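Local coordinates for glucan-binding protein C, GbpC (PDB 5UQZ) that probably binds glucan at the cell surface of Streptococcus mutans and mediates both sucrose-dependent and sucrose-independent adherence, at residues M126-D137 with S150-S161. Residues are numbered along the deposited sequence; the frame is centred on the assembly and turned at random. Where two conformers were deposited one is given.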
ATOM      1  N   MET A 126      -5.002 -18.859  -6.069  1.00  9.63           N
ATOM      2  CA  MET A 126      -3.881 -19.100  -6.965  1.00  8.68           C
ATOM      3  C   MET A 126      -3.090 -20.306  -6.496  1.00  8.93           C
ATOM      4  O   MET A 126      -3.091 -20.658  -5.310  1.00 11.17           O
ATOM      5  CB  MET A 126      -2.948 -17.890  -6.991  1.00 10.76           C
ATOM      6  CG  MET A 126      -3.519 -16.692  -7.748  1.00 10.86           C
ATOM      7  SD  MET A 126      -2.429 -15.283  -7.823  1.00 11.89           S
ATOM      8  CE  MET A 126      -1.355 -15.740  -9.165  1.00 13.12           C
ATOM      9  N   LYS A 127      -2.438 -20.973  -7.454  1.00  9.39           N
ATOM     10  CA  LYS A 127      -1.648 -22.169  -7.215  1.00  9.30           C
ATOM     11  C   LYS A 127      -0.202 -21.862  -7.592  1.00  9.57           C
ATOM     12  O   LYS A 127       0.067 -21.287  -8.667  1.00  9.95           O
ATOM     13  CB  LYS A 127      -2.226 -23.277  -8.121  1.00 11.14           C
ATOM     14  CG  LYS A 127      -1.433 -24.571  -8.050  1.00 11.89           C
ATOM     15  CD  LYS A 127      -2.170 -25.695  -8.781  1.00 11.32           C
ATOM     16  CE  LYS A 127      -1.316 -26.950  -8.810  1.00 12.28           C
ATOM     17  NZ  LYS A 127      -1.968 -28.049  -9.561  1.00 11.88           N
ATOM     18  N   VAL A 128       0.722 -22.250  -6.725  1.00 10.14           N
ATOM     19  CA  VAL A 128       2.133 -21.966  -6.975  1.00 10.71           C
ATOM     20  C   VAL A 128       2.533 -22.481  -8.353  1.00 10.93           C
ATOM     21  O   VAL A 128       2.248 -23.638  -8.709  1.00 12.83           O
ATOM     22  CB  VAL A 128       3.003 -22.600  -5.882  1.00 13.25           C
ATOM     23  CG1 VAL A 128       4.476 -22.658  -6.327  1.00 14.98           C
ATOM     24  CG2 VAL A 128       2.878 -21.814  -4.581  1.00 15.28           C
ATOM     25  N   GLY A 129       3.195 -21.615  -9.133  1.00 11.89           N
ATOM     26  CA  GLY A 129       3.795 -21.997 -10.389  1.00 13.98           C
ATOM     27  C   GLY A 129       2.899 -21.863 -11.592  1.00 13.72           C
ATOM     28  O   GLY A 129       3.364 -22.076 -12.715  1.00 18.99           O
ATOM     29  N   ASP A 130       1.604 -21.533 -11.409  1.00 12.68           N
ATOM     30  CA  ASP A 130       0.650 -21.464 -12.514  1.00 12.95           C
ATOM     31  C   ASP A 130       0.336 -20.020 -12.875  1.00 12.09           C
ATOM     32  O   ASP A 130      -0.441 -19.336 -12.182  1.00 13.52           O
ATOM     33  CB  ASP A 130      -0.611 -22.181 -12.110  1.00 15.21           C
ATOM     34  CG  ASP A 130      -0.405 -23.705 -12.095  1.00 19.39           C
ATOM     35  OD1 ASP A 130       0.641 -24.197 -12.603  1.00 24.86           O
ATOM     36  OD2 ASP A 130      -1.266 -24.413 -11.632  1.00 22.94           O
ATOM     37  N   GLN A 131       0.904 -19.570 -13.988  1.00 11.53           N
ATOM     38  CA  GLN A 131       0.734 -18.181 -14.390  1.00 10.51           C
ATOM     39  C   GLN A 131      -0.709 -17.952 -14.815  1.00 10.03           C
ATOM     40  O   GLN A 131      -1.314 -18.797 -15.498  1.00 12.30           O
ATOM     41  CB  GLN A 131       1.688 -17.864 -15.543  1.00 12.35           C
ATOM     42  CG  GLN A 131       1.605 -16.414 -16.054  1.00 13.02           C
ATOM     43  CD  GLN A 131       2.579 -16.196 -17.207  1.00 15.85           C
ATOM     44  OE1 GLN A 131       3.805 -16.196 -16.997  1.00 21.86           O
ATOM     45  NE2 GLN A 131       2.071 -16.052 -18.398  1.00 19.71           N
ATOM     46  N   ILE A 132      -1.261 -16.823 -14.400  1.00  9.30           N
ATOM     47  CA  ILE A 132      -2.554 -16.393 -14.866  1.00  8.75           C
ATOM     48  C   ILE A 132      -2.391 -15.100 -15.645  1.00  9.37           C
ATOM     49  O   ILE A 132      -1.413 -14.369 -15.480  1.00  9.25           O
ATOM     50  CB  ILE A 132      -3.554 -16.244 -13.721  1.00  9.89           C
ATOM     51  CG1 ILE A 132      -3.296 -15.014 -12.893  1.00 11.73           C
ATOM     52  CG2 ILE A 132      -3.566 -17.522 -12.883  1.00 12.50           C
ATOM     53  CD1 ILE A 132      -4.333 -14.685 -11.831  1.00 12.57           C
ATOM     54  N   SER A 133      -3.343 -14.832 -16.538  1.00  7.55           N
ATOM     55  CA  SER A 133      -3.307 -13.643 -17.358  0.51  8.23           C
ATOM     56  C   SER A 133      -4.639 -12.926 -17.266  1.00  7.75           C
ATOM     57  O   SER A 133      -5.676 -13.516 -17.574  1.00  9.16           O
ATOM     58  CB  SER A 133      -2.955 -14.080 -18.780  0.51 10.04           C
ATOM     59  OG  SER A 133      -2.757 -13.000 -19.622  0.51 11.28           O
ATOM     60  N   VAL A 134      -4.594 -11.664 -16.886  1.00  7.67           N
ATOM     61  CA  VAL A 134      -5.821 -10.895 -16.703  1.00  7.44           C
ATOM     62  C   VAL A 134      -5.818  -9.742 -17.683  1.00  6.97           C
ATOM     63  O   VAL A 134      -4.878  -8.933 -17.708  1.00  8.03           O
ATOM     64  CB  VAL A 134      -5.929 -10.356 -15.269  1.00  7.99           C
ATOM     65  CG1 VAL A 134      -7.241  -9.605 -15.072  1.00  9.06           C
ATOM     66  CG2 VAL A 134      -5.780 -11.490 -14.247  1.00  8.92           C
ATOM     67  N   THR A 135      -6.856  -9.663 -18.518  1.00  6.93           N
ATOM     68  CA  THR A 135      -7.000  -8.558 -19.472  1.00  7.20           C
ATOM     69  C   THR A 135      -8.093  -7.646 -18.985  1.00  7.44           C
ATOM     70  O   THR A 135      -9.214  -8.096 -18.727  1.00  9.16           O
ATOM     71  CB  THR A 135      -7.330  -9.111 -20.863  1.00  9.68           C
ATOM     72  OG1 THR A 135      -6.231  -9.981 -21.281  1.00 12.40           O
ATOM     73  CG2 THR A 135      -7.464  -8.009 -21.870  1.00 11.48           C
ATOM     74  N   TYR A 136      -7.757  -6.357 -18.884  1.00  6.56           N
ATOM     75  CA  TYR A 136      -8.683  -5.347 -18.393  1.00  6.90           C
ATOM     76  C   TYR A 136      -9.021  -4.418 -19.546  1.00  6.89           C
ATOM     77  O   TYR A 136      -8.118  -3.883 -20.233  1.00  7.89           O
ATOM     78  CB  TYR A 136      -8.026  -4.505 -17.301  1.00  6.78           C
ATOM     79  CG  TYR A 136      -7.460  -5.255 -16.106  1.00  6.38           C
ATOM     80  CD1 TYR A 136      -6.209  -5.863 -16.158  1.00  6.58           C
ATOM     81  CD2 TYR A 136      -8.188  -5.337 -14.887  1.00  6.83           C
ATOM     82  CE1 TYR A 136      -5.657  -6.492 -15.056  1.00  7.16           C
ATOM     83  CE2 TYR A 136      -7.622  -5.933 -13.778  1.00  7.37           C
ATOM     84  CZ  TYR A 136      -6.356  -6.501 -13.859  1.00  6.80           C
ATOM     85  OH  TYR A 136      -5.758  -7.061 -12.769  1.00  8.05           O
ATOM     86  N   ASP A 137     -10.299  -4.206 -19.787  1.00  6.86           N
ATOM     87  CA  ASP A 137     -10.667  -3.227 -20.794  1.00  9.29           C
ATOM     88  C   ASP A 137     -11.798  -2.361 -20.286  1.00  7.38           C
ATOM     89  O   ASP A 137     -12.160  -2.434 -19.119  1.00  8.44           O
ATOM     90  CB  ASP A 137     -10.741  -3.752 -22.213  1.00 13.80           C
ATOM     91  CG  ASP A 137     -11.774  -4.781 -22.353  1.00 16.68           C
ATOM     92  OD1 ASP A 137     -12.490  -5.045 -21.416  1.00 15.68           O
ATOM     93  OD2 ASP A 137     -11.938  -5.316 -23.449  1.00 29.90           O
ATOM     94  N   SER A 150      -6.087   1.618 -24.168  1.00  7.07           N
ATOM     95  CA  SER A 150      -7.364   0.958 -24.452  1.00  6.98           C
ATOM     96  C   SER A 150      -7.568  -0.305 -23.644  1.00  7.06           C
ATOM     97  O   SER A 150      -8.714  -0.779 -23.552  1.00  7.81           O
ATOM     98  CB  SER A 150      -7.421   0.574 -25.927  1.00  8.47           C
ATOM     99  OG  SER A 150      -6.429  -0.428 -26.203  1.00  9.06           O
ATOM    100  N   LYS A 151      -6.515  -0.864 -23.083  1.00  6.35           N
ATOM    101  CA  LYS A 151      -6.556  -2.193 -22.497  1.00  6.35           C
ATOM    102  C   LYS A 151      -5.279  -2.350 -21.709  1.00  6.25           C
ATOM    103  O   LYS A 151      -4.253  -1.736 -22.058  1.00  6.63           O
ATOM    104  CB  LYS A 151      -6.616  -3.231 -23.667  1.00  8.61           C
ATOM    105  CG  LYS A 151      -6.571  -4.676 -23.262  1.00 11.15           C
ATOM    106  CD  LYS A 151      -6.849  -5.572 -24.454  1.00 13.66           C
ATOM    107  CE  LYS A 151      -5.790  -5.566 -25.509  1.00 18.57           C
ATOM    108  NZ  LYS A 151      -6.131  -6.596 -26.577  1.00 24.92           N
ATOM    109  N   VAL A 152      -5.323  -3.177 -20.676  1.00  6.38           N
ATOM    110  CA  VAL A 152      -4.152  -3.508 -19.882  1.00  6.56           C
ATOM    111  C   VAL A 152      -4.150  -5.022 -19.741  1.00  6.22           C
ATOM    112  O   VAL A 152      -5.193  -5.610 -19.462  1.00  7.62           O
ATOM    113  CB  VAL A 152      -4.181  -2.850 -18.469  1.00  7.47           C
ATOM    114  CG1 VAL A 152      -2.882  -3.084 -17.729  1.00  8.93           C
ATOM    115  CG2 VAL A 152      -4.481  -1.330 -18.589  1.00  8.47           C
ATOM    116  N   LYS A 153      -2.977  -5.646 -19.866  1.00  6.24           N
ATOM    117  CA  LYS A 153      -2.833  -7.050 -19.513  1.00  6.44           C
ATOM    118  C   LYS A 153      -1.875  -7.155 -18.340  1.00  6.00           C
ATOM    119  O   LYS A 153      -0.798  -6.551 -18.379  1.00  7.41           O
ATOM    120  CB  LYS A 153      -2.342  -7.901 -20.691  1.00  8.71           C
ATOM    121  CG  LYS A 153      -2.230  -9.384 -20.345  1.00 11.61           C
ATOM    122  CD  LYS A 153      -2.104 -10.271 -21.590  1.00 17.73           C
ATOM    123  CE  LYS A 153      -0.844 -10.099 -22.357  1.00 25.83           C
ATOM    124  NZ  LYS A 153      -0.763 -11.232 -23.348  1.00 34.66           N
ATOM    125  N   ILE A 154      -2.276  -7.898 -17.311  1.00  6.45           N
ATOM    126  CA  ILE A 154      -1.382  -8.169 -16.192  1.00  6.48           C
ATOM    127  C   ILE A 154      -1.306  -9.661 -16.011  1.00  7.10           C
ATOM    128  O   ILE A 154      -2.336 -10.331 -15.817  1.00  7.14           O
ATOM    129  CB  ILE A 154      -1.820  -7.452 -14.890  1.00  6.88           C
ATOM    130  CG1 ILE A 154      -2.046  -5.964 -15.155  1.00  7.69           C
ATOM    131  CG2 ILE A 154      -0.732  -7.695 -13.814  1.00  8.13           C
ATOM    132  CD1 ILE A 154      -2.428  -5.156 -13.911  1.00  8.94           C
ATOM    133  N   ASN A 155      -0.076 -10.201 -16.047  1.00  6.95           N
ATOM    134  CA  ASN A 155       0.160 -11.587 -15.708  1.00  6.50           C
ATOM    135  C   ASN A 155       0.623 -11.661 -14.270  1.00  7.07           C
ATOM    136  O   ASN A 155       1.394 -10.814 -13.817  1.00  7.74           O
ATOM    137  CB  ASN A 155       1.263 -12.151 -16.626  1.00  8.40           C
ATOM    138  CG  ASN A 155       0.811 -12.256 -18.054  1.00  9.51           C
ATOM    139  OD1 ASN A 155      -0.389 -12.256 -18.346  1.00 10.84           O
ATOM    140  ND2 ASN A 155       1.752 -12.256 -18.974  1.00 11.42           N
ATOM    141  N   TYR A 156       0.138 -12.682 -13.556  1.00  6.62           N
ATOM    142  CA  TYR A 156       0.500 -12.907 -12.161  1.00  7.57           C
ATOM    143  C   TYR A 156       0.886 -14.369 -11.993  1.00  7.23           C
ATOM    144  O   TYR A 156       0.191 -15.269 -12.495  1.00  7.91           O
ATOM    145  CB  TYR A 156      -0.711 -12.668 -11.215  1.00  7.58           C
ATOM    146  CG  TYR A 156      -1.357 -11.318 -11.332  1.00  6.76           C
ATOM    147  CD1 TYR A 156      -2.397 -11.070 -12.223  1.00  6.98           C
ATOM    148  CD2 TYR A 156      -1.018 -10.318 -10.444  1.00  7.23           C
ATOM    149  CE1 TYR A 156      -3.085  -9.851 -12.249  1.00  7.57           C
ATOM    150  CE2 TYR A 156      -1.689  -9.073 -10.458  1.00  8.02           C
ATOM    151  CZ  TYR A 156      -2.733  -8.856 -11.339  1.00  6.90           C
ATOM    152  OH  TYR A 156      -3.357  -7.638 -11.338  1.00  8.01           O
ATOM    153  N   THR A 157       1.950 -14.606 -11.222  1.00  6.92           N
ATOM    154  CA  THR A 157       2.372 -15.981 -10.896  1.00  7.73           C
ATOM    155  C   THR A 157       2.711 -16.035  -9.409  1.00  6.97           C
ATOM    156  O   THR A 157       3.581 -15.287  -8.939  1.00  8.06           O
ATOM    157  CB  THR A 157       3.616 -16.405 -11.685  1.00  9.31           C
ATOM    158  OG1 THR A 157       3.338 -16.234 -13.075  1.00  9.82           O
ATOM    159  CG2 THR A 157       3.944 -17.872 -11.421  1.00 11.48           C
ATOM    160  N   LEU A 158       2.058 -16.952  -8.701  1.00  7.93           N
ATOM    161  CA  LEU A 158       2.391 -17.174  -7.289  1.00  7.45           C
ATOM    162  C   LEU A 158       3.626 -18.077  -7.225  1.00  8.34           C
ATOM    163  O   LEU A 158       3.598 -19.189  -7.765  1.00  9.95           O
ATOM    164  CB  LEU A 158       1.202 -17.852  -6.614  1.00  8.36           C
ATOM    165  CG  LEU A 158       1.366 -18.099  -5.100  1.00  8.36           C
ATOM    166  CD1 LEU A 158       1.382 -16.800  -4.293  1.00  9.07           C
ATOM    167  CD2 LEU A 158       0.241 -19.004  -4.594  1.00  9.90           C
ATOM    168  N   ASN A 159       4.720 -17.595  -6.637  1.00  8.18           N
ATOM    169  CA  ASN A 159       5.955 -18.379  -6.599  1.00  8.81           C
ATOM    170  C   ASN A 159       6.068 -19.198  -5.322  1.00  8.85           C
ATOM    171  O   ASN A 159       6.783 -20.201  -5.286  1.00 10.79           O
ATOM    172  CB  ASN A 159       7.185 -17.462  -6.663  1.00  9.13           C
ATOM    173  CG  ASN A 159       7.158 -16.609  -7.906  1.00  9.08           C
ATOM    174  OD1 ASN A 159       6.985 -17.140  -9.029  1.00 10.39           O
ATOM    175  ND2 ASN A 159       7.276 -15.305  -7.726  1.00  9.32           N
ATOM    176  N   SER A 160       5.433 -18.768  -4.248  1.00  8.42           N
ATOM    177  CA  SER A 160       5.478 -19.439  -2.947  1.00  9.04           C
ATOM    178  C   SER A 160       4.337 -18.908  -2.095  1.00  8.40           C
ATOM    179  O   SER A 160       3.798 -17.816  -2.366  1.00  8.55           O
ATOM    180  CB  SER A 160       6.814 -19.238  -2.242  1.00 10.77           C
ATOM    181  OG  SER A 160       7.007 -17.864  -1.850  1.00 11.94           O
ATOM    182  N   SER A 161       3.998 -19.669  -1.055  1.00  9.36           N
ATOM    183  CA  SER A 161       2.977 -19.250  -0.092  1.00  9.46           C
ATOM    184  C   SER A 161       3.499 -19.452   1.331  1.00  9.21           C
ATOM    185  O   SER A 161       4.479 -20.183   1.565  1.00 10.46           O
ATOM    186  CB  SER A 161       1.714 -20.100  -0.283  1.00 10.21           C
ATOM    187  OG  SER A 161       0.744 -19.680   0.632  1.00  9.92           O
TER
HETATM  188  O   HOH W   1       0.071 -18.715  -9.650  1.00 10.93           O
HETATM  189  O   HOH W   2       5.183 -17.239 -14.803  1.00 18.94           O
HETATM  190  O   HOH W   3      -1.433 -13.983 -22.190  1.00 38.94           O
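Lys-151 lays its CG and CD against Thr-135 CG2. Antiparallel pairing of strands 132-137 and 151-160 follows at Val-152 and Tyr-136, which bond to each other through both backbone N and O; Val-152 O also lies in plane at the edge of the Tyr-136 ring. Lys-153 CD passes Ser-133 OG at 3.4 Å, and a water joins its NZ to that hydroxyl. Ile-154 brings CG1 to 3.7 Å from Tyr-136 CE1. Next, Asn-155 OD1 accepts from Ser-133 OG at 2.8 Å, in the carbonyl plane, and its amide stacks on that of Gln-131, the planes 11° apart. Val-134 CG2 meets the edge of the Tyr-156 ring, 3.7 Å from CE1, and Ile-132 CG1 nears its CB. A water links Thr-157 OG1 to Gln-131 OE1. Leu-158 fits between Met-126 and Val-128; its O receives Gly-129 N, from the type II turn 127-130, at 2.8 Å, and its N reaches a water held by Lys-127 O and Asp-130 O. Leu-172 of strand 167-172, in the second sheet, touches Val-134 and both tyrosines. The chemistry is thus two-sided: a polar, partly exposed face of Ser-133, Lys-153 and Asn-155 backs a buried, largely apolar one, where Tyr-156 OH donates to Tyr-136 OH within the beta-supersandwich.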